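Local coordinates for putative transcriptional regulator (Clostridium difficile, PDB 3QI7), which is of unknown function but has the fold of periplasmic binding proteins and is probably a lipoprotein, consistent with a role in binding a small ligand such as a sugar, at residues S296-L310 / Y359-Y371. Sequence-based numbering, arbitrary orientation. Where two conformers were deposited one is given.
Sequences SNRLGGYPMPMDAFL and YNYQSVILSQLIY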
loop_
_atom_site.group_PDB
_atom_site.type_symbol
_atom_site.label_atom_id
_atom_site.label_comp_id
_atom_site.label_asym_id
_atom_site.label_seq_id
_atom_site.Cartn_x
_atom_site.Cartn_y
_atom_site.Cartn_z
ATOM N N SER A 296 22.487 9.721 -4.478
ATOM C CA SER A 296 21.438 10.724 -4.711
ATOM C C SER A 296 20.829 10.584 -6.116
ATOM O O SER A 296 21.516 10.324 -7.108
ATOM C CB SER A 296 21.958 12.149 -4.462
ATOM O OG SER A 296 22.092 12.372 -3.048
ATOM N N ASN A 297 19.513 10.724 -6.153
ATOM C CA ASN A 297 18.717 10.580 -7.343
ATOM C C ASN A 297 18.785 9.184 -8.003
ATOM O O ASN A 297 18.440 9.060 -9.163
ATOM C CB ASN A 297 19.029 11.708 -8.320
ATOM C CG ASN A 297 18.816 13.112 -7.695
ATOM O OD1 ASN A 297 19.775 13.832 -7.418
ATOM N ND2 ASN A 297 17.566 13.484 -7.468
ATOM N N ARG A 298 19.171 8.144 -7.240
ATOM C CA ARG A 298 19.197 6.752 -7.730
ATOM C C ARG A 298 18.122 5.825 -7.157
ATOM O O ARG A 298 17.886 4.743 -7.695
ATOM C CB ARG A 298 20.574 6.146 -7.439
ATOM C CG ARG A 298 21.755 6.966 -7.966
ATOM C CD ARG A 298 21.669 7.179 -9.467
ATOM N NE ARG A 298 22.172 6.035 -10.228
ATOM C CZ ARG A 298 22.299 6.012 -11.550
ATOM N NH1 ARG A 298 21.896 7.048 -12.288
ATOM N NH2 ARG A 298 22.799 4.933 -12.142
ATOM N N LEU A 299 17.415 6.280 -6.127
ATOM C CA LEU A 299 16.548 5.418 -5.297
ATOM C C LEU A 299 15.256 6.159 -5.057
ATOM O O LEU A 299 15.270 7.363 -4.693
ATOM C CB LEU A 299 17.212 5.124 -3.934
ATOM C CG LEU A 299 18.597 4.510 -3.919
ATOM C CD1 LEU A 299 19.213 4.511 -2.516
ATOM C CD2 LEU A 299 18.577 3.070 -4.522
ATOM N N GLY A 300 14.141 5.480 -5.302
ATOM C CA GLY A 300 12.830 6.092 -5.130
ATOM C C GLY A 300 11.813 5.288 -4.334
ATOM O O GLY A 300 12.072 4.173 -3.849
ATOM N N GLY A 301 10.620 5.868 -4.229
ATOM C CA GLY A 301 9.534 5.271 -3.465
ATOM C C GLY A 301 8.295 6.162 -3.484
ATOM O O GLY A 301 8.070 6.911 -4.449
ATOM N N TYR A 302 7.531 6.072 -2.408
ATOM C CA TYR A 302 6.417 6.967 -2.100
ATOM C C TYR A 302 6.699 7.690 -0.772
ATOM O O TYR A 302 7.572 7.275 -0.010
ATOM C CB TYR A 302 5.114 6.189 -1.943
ATOM C CG TYR A 302 4.641 5.331 -3.090
ATOM C CD1 TYR A 302 4.902 5.681 -4.426
ATOM C CD2 TYR A 302 3.859 4.206 -2.844
ATOM C CE1 TYR A 302 4.409 4.920 -5.476
ATOM C CE2 TYR A 302 3.367 3.412 -3.878
ATOM C CZ TYR A 302 3.639 3.769 -5.198
ATOM O OH TYR A 302 3.148 2.986 -6.230
ATOM N N PRO A 303 5.954 8.773 -0.461
ATOM C CA PRO A 303 6.072 9.396 0.852
ATOM C C PRO A 303 5.724 8.463 2.020
ATOM O O PRO A 303 6.186 8.684 3.149
ATOM C CB PRO A 303 5.029 10.541 0.788
ATOM C CG PRO A 303 4.928 10.850 -0.592
ATOM C CD PRO A 303 5.033 9.537 -1.307
HETATM N N MSE A 304 4.879 7.467 1.764
HETATM C CA MSE A 304 4.497 6.484 2.785
HETATM C C MSE A 304 4.074 5.169 2.135
HETATM O O MSE A 304 3.710 5.162 0.969
HETATM C CB MSE A 304 3.382 7.026 3.716
HETATM C CG MSE A 304 2.166 7.654 3.064
HETATM SE SE MSE A 304 1.000 8.670 4.309
HETATM C CE MSE A 304 0.695 7.383 5.721
ATOM N N PRO A 305 4.111 4.060 2.890
ATOM C CA PRO A 305 3.699 2.820 2.258
ATOM C C PRO A 305 2.218 2.804 2.005
ATOM O O PRO A 305 1.486 3.430 2.739
ATOM C CB PRO A 305 4.025 1.751 3.284
ATOM C CG PRO A 305 4.617 2.488 4.515
ATOM C CD PRO A 305 4.378 3.917 4.339
HETATM N N MSE A 306 1.797 2.077 1.000
HETATM C CA MSE A 306 0.363 1.962 0.722
HETATM C C MSE A 306 -0.397 1.244 1.898
HETATM O O MSE A 306 -1.570 1.557 2.196
HETATM C CB MSE A 306 0.160 1.210 -0.595
HETATM C CG MSE A 306 0.389 2.043 -1.843
HETATM SE SE MSE A 306 -0.967 3.495 -1.921
HETATM C CE MSE A 306 -2.523 2.554 -2.226
ATOM N N ASP A 307 0.271 0.299 2.559
ATOM C CA ASP A 307 -0.295 -0.384 3.729
ATOM C C ASP A 307 -0.644 0.572 4.870
ATOM O O ASP A 307 -1.498 0.253 5.707
ATOM C CB ASP A 307 0.675 -1.453 4.290
ATOM C CG ASP A 307 0.698 -2.746 3.457
ATOM O OD1 ASP A 307 -0.059 -2.843 2.478
ATOM O OD2 ASP A 307 1.483 -3.663 3.796
ATOM N N ALA A 308 0.033 1.712 4.934
ATOM C CA ALA A 308 -0.312 2.781 5.878
ATOM C C ALA A 308 -1.258 3.843 5.303
ATOM O O ALA A 308 -2.200 4.283 5.960
ATOM C CB ALA A 308 0.972 3.445 6.450
ATOM N N PHE A 309 -1.024 4.237 4.059
ATOM C CA PHE A 309 -1.856 5.249 3.432
ATOM C C PHE A 309 -3.328 4.870 3.270
ATOM O O PHE A 309 -4.193 5.677 3.614
ATOM C CB PHE A 309 -1.248 5.698 2.077
ATOM C CG PHE A 309 -2.056 6.733 1.385
ATOM C CD1 PHE A 309 -2.037 8.050 1.815
ATOM C CD2 PHE A 309 -2.918 6.372 0.332
ATOM C CE1 PHE A 309 -2.814 9.030 1.164
ATOM C CE2 PHE A 309 -3.689 7.324 -0.327
ATOM C CZ PHE A 309 -3.663 8.652 0.107
ATOM N N LEU A 310 -3.630 3.689 2.732
ATOM C CA LEU A 310 -5.020 3.354 2.431
ATOM C C LEU A 310 -5.890 3.387 3.697
ATOM O O LEU A 310 -6.932 4.059 3.710
ATOM C CB LEU A 310 -5.168 2.013 1.691
ATOM C CG LEU A 310 -4.644 2.016 0.251
ATOM C CD1 LEU A 310 -4.430 0.571 -0.254
ATOM C CD2 LEU A 310 -5.565 2.864 -0.693
ATOM N N TYR A 359 -17.685 3.934 -10.267
ATOM C CA TYR A 359 -16.969 5.109 -9.784
ATOM C C TYR A 359 -16.574 4.955 -8.317
ATOM O O TYR A 359 -15.643 5.622 -7.841
ATOM C CB TYR A 359 -17.838 6.352 -9.997
ATOM C CG TYR A 359 -19.009 6.366 -9.080
ATOM C CD1 TYR A 359 -18.886 6.870 -7.789
ATOM C CD2 TYR A 359 -20.219 5.811 -9.458
ATOM C CE1 TYR A 359 -19.933 6.854 -6.911
ATOM C CE2 TYR A 359 -21.285 5.788 -8.587
ATOM C CZ TYR A 359 -21.145 6.321 -7.330
ATOM O OH TYR A 359 -22.186 6.301 -6.464
ATOM N N ASN A 360 -17.274 4.081 -7.587
ATOM C CA ASN A 360 -17.025 3.931 -6.160
ATOM C C ASN A 360 -15.884 2.956 -5.847
ATOM O O ASN A 360 -15.698 2.563 -4.681
ATOM C CB ASN A 360 -18.296 3.583 -5.376
ATOM C CG ASN A 360 -18.769 2.196 -5.627
ATOM O OD1 ASN A 360 -18.692 1.724 -6.755
ATOM N ND2 ASN A 360 -19.223 1.507 -4.578
ATOM N N TYR A 361 -15.126 2.571 -6.872
ATOM C CA TYR A 361 -13.860 1.850 -6.649
ATOM C C TYR A 361 -12.815 2.714 -7.269
ATOM O O TYR A 361 -12.875 2.971 -8.462
ATOM C CB TYR A 361 -13.877 0.414 -7.245
ATOM C CG TYR A 361 -12.595 -0.325 -6.892
ATOM C CD1 TYR A 361 -11.380 0.085 -7.426
ATOM C CD2 TYR A 361 -12.585 -1.387 -5.988
ATOM C CE1 TYR A 361 -10.185 -0.528 -7.072
ATOM C CE2 TYR A 361 -11.381 -1.994 -5.622
ATOM C CZ TYR A 361 -10.198 -1.574 -6.190
ATOM O OH TYR A 361 -8.981 -2.154 -5.907
ATOM N N GLN A 362 -11.858 3.203 -6.468
ATOM C CA GLN A 362 -10.861 4.143 -6.962
ATOM C C GLN A 362 -9.494 3.599 -6.631
ATOM O O GLN A 362 -9.261 3.229 -5.484
ATOM C CB GLN A 362 -11.046 5.512 -6.301
ATOM C CG GLN A 362 -12.336 6.265 -6.773
ATOM C CD GLN A 362 -12.206 6.968 -8.110
ATOM O OE1 GLN A 362 -11.099 7.301 -8.541
ATOM N NE2 GLN A 362 -13.358 7.272 -8.752
ATOM N N SER A 363 -8.628 3.456 -7.637
ATOM C CA SER A 363 -7.280 2.992 -7.372
ATOM C C SER A 363 -6.411 4.217 -7.271
ATOM O O SER A 363 -6.743 5.250 -7.850
ATOM C CB SER A 363 -6.788 2.008 -8.422
ATOM O OG SER A 363 -6.659 2.618 -9.673
ATOM N N VAL A 364 -5.299 4.102 -6.553
ATOM C CA VAL A 364 -4.454 5.260 -6.282
ATOM C C VAL A 364 -2.991 4.932 -6.509
ATOM O O VAL A 364 -2.568 3.814 -6.255
ATOM C CB VAL A 364 -4.682 5.816 -4.820
ATOM C CG1 VAL A 364 -4.598 4.737 -3.788
ATOM C CG2 VAL A 364 -3.706 6.943 -4.460
ATOM N N ILE A 365 -2.243 5.909 -7.014
ATOM C CA ILE A 365 -0.789 5.852 -7.089
ATOM C C ILE A 365 -0.345 7.128 -6.421
ATOM O O ILE A 365 -0.870 8.180 -6.742
ATOM C CB ILE A 365 -0.233 5.866 -8.564
ATOM C CG1 ILE A 365 -0.710 4.637 -9.363
ATOM C CG2 ILE A 365 1.331 5.964 -8.568
ATOM C CD1 ILE A 365 -0.236 3.294 -8.843
ATOM N N LEU A 366 0.591 7.048 -5.495
ATOM C CA LEU A 366 1.098 8.272 -4.837
ATOM C C LEU A 366 2.197 8.918 -5.671
ATOM O O LEU A 366 2.828 8.248 -6.482
ATOM C CB LEU A 366 1.657 7.933 -3.446
ATOM C CG LEU A 366 0.601 7.372 -2.509
ATOM C CD1 LEU A 366 1.246 6.986 -1.152
ATOM C CD2 LEU A 366 -0.526 8.400 -2.320
ATOM N N SER A 367 2.415 10.211 -5.455
ATOM C CA SER A 367 3.507 10.929 -6.078
ATOM C C SER A 367 4.823 10.319 -5.695
ATOM O O SER A 367 4.982 9.740 -4.635
ATOM C CB SER A 367 3.528 12.407 -5.705
ATOM O OG SER A 367 2.555 13.107 -6.447
ATOM N N GLN A 368 5.762 10.449 -6.611
ATOM C CA GLN A 368 7.077 9.889 -6.467
ATOM C C GLN A 368 7.859 10.615 -5.385
ATOM O O GLN A 368 7.840 11.829 -5.292
ATOM C CB GLN A 368 7.835 10.029 -7.790
ATOM C CG GLN A 368 9.206 9.415 -7.748
ATOM C CD GLN A 368 9.982 9.622 -9.033
ATOM O OE1 GLN A 368 9.971 10.705 -9.595
ATOM N NE2 GLN A 368 10.729 8.619 -9.435
ATOM N N LEU A 369 8.622 9.859 -4.616
ATOM C CA LEU A 369 9.650 10.448 -3.763
ATOM C C LEU A 369 10.977 9.905 -4.224
ATOM O O LEU A 369 11.109 8.695 -4.408
ATOM C CB LEU A 369 9.372 10.091 -2.291
ATOM C CG LEU A 369 10.478 10.508 -1.304
ATOM C CD1 LEU A 369 10.526 12.045 -1.167
ATOM C CD2 LEU A 369 10.259 9.841 0.055
ATOM N N ILE A 370 11.950 10.789 -4.461
ATOM C CA ILE A 370 13.299 10.342 -4.812
ATOM C C ILE A 370 14.190 10.707 -3.634
ATOM O O ILE A 370 14.169 11.822 -3.154
ATOM C CB ILE A 370 13.821 10.962 -6.144
ATOM C CG1 ILE A 370 12.933 10.548 -7.338
ATOM C CG2 ILE A 370 15.251 10.528 -6.397
ATOM C CD1 ILE A 370 13.141 11.366 -8.594
ATOM N N TYR A 371 14.888 9.724 -3.112
ATOM C CA TYR A 371 15.780 9.937 -1.965
ATOM C C TYR A 371 16.970 10.821 -2.317
ATOM O O TYR A 371 17.538 10.721 -3.408
ATOM C CB TYR A 371 16.227 8.576 -1.405
ATOM C CG TYR A 371 15.086 7.846 -0.751
ATOM C CD1 TYR A 371 14.452 8.386 0.365
ATOM C CD2 TYR A 371 14.604 6.651 -1.261
ATOM C CE1 TYR A 371 13.406 7.732 1.001
ATOM C CE2 TYR A 371 13.508 6.017 -0.670
ATOM C CZ TYR A 371 12.921 6.566 0.455
ATOM O OH TYR A 371 11.887 5.920 1.045
ATOM O OXT TYR A 371 17.384 11.650 -1.479
HETATM O O HOH W 1 19.831 12.257 -0.972
HETATM O O HOH W 2 18.537 8.323 -4.408
#
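Leu366 sits between two aromatic rings of 296-310 and gives a different carbon to each. Its CB lies over one face of the Tyr302 ring, toward the rim, in a CH-pi contact 4.2 Å from the ring centroid. Its CD2 stands above the middle of the Phe309 ring, 3.9 Å from that centroid and only 12° off the normal. Phe309 leaves helix 306-324 with its CB directed toward the strand, and with CG anti to the backbone N (chi1 180°) the ring lies with one face under Leu366 CD2. Two residues earlier on the strand, Val364 splits its methyls: CG2 approaches Phe309 obliquely, while CG1 packs against Leu310 CD2 and, tightly at 3.4 Å, against CE of Met306, a selenomethionine. That methyl gets there through a chain bent at both chi2 and chi3.

The fold is that of the two-domain periplasmic binding proteins. Strand 361-370 pairs in parallel with 134-137 in the larger sheet, then runs on past its break at Ser367 and Gln368 to meet the short strand 300-301.

There the backbones pair antiparallel: Gly301 and Leu369 form a hydrogen-bonded pair, with Gly301 N 2.9 Å from Leu369 O and Leu369 N giving a nearly straight bond (173°) back to Gly301 O. Tyr371 N continues the pairing to Leu299 O at 2.9 Å. Ile370 stands opposite Gly300 and reaches with CG2 to Asn297 CA, 3.6 Å away.

The C-terminal carboxylate closes this end through water. One water links Tyr371 OXT (2.6 Å) to Ser296 OG, and a second joins Tyr371 O to Leu299 N; Ser287 of helix 279-292 also bonds OXT. The same helix supplies Asn283, whose OD1 hydrogen-bonds the Tyr371 hydroxyl.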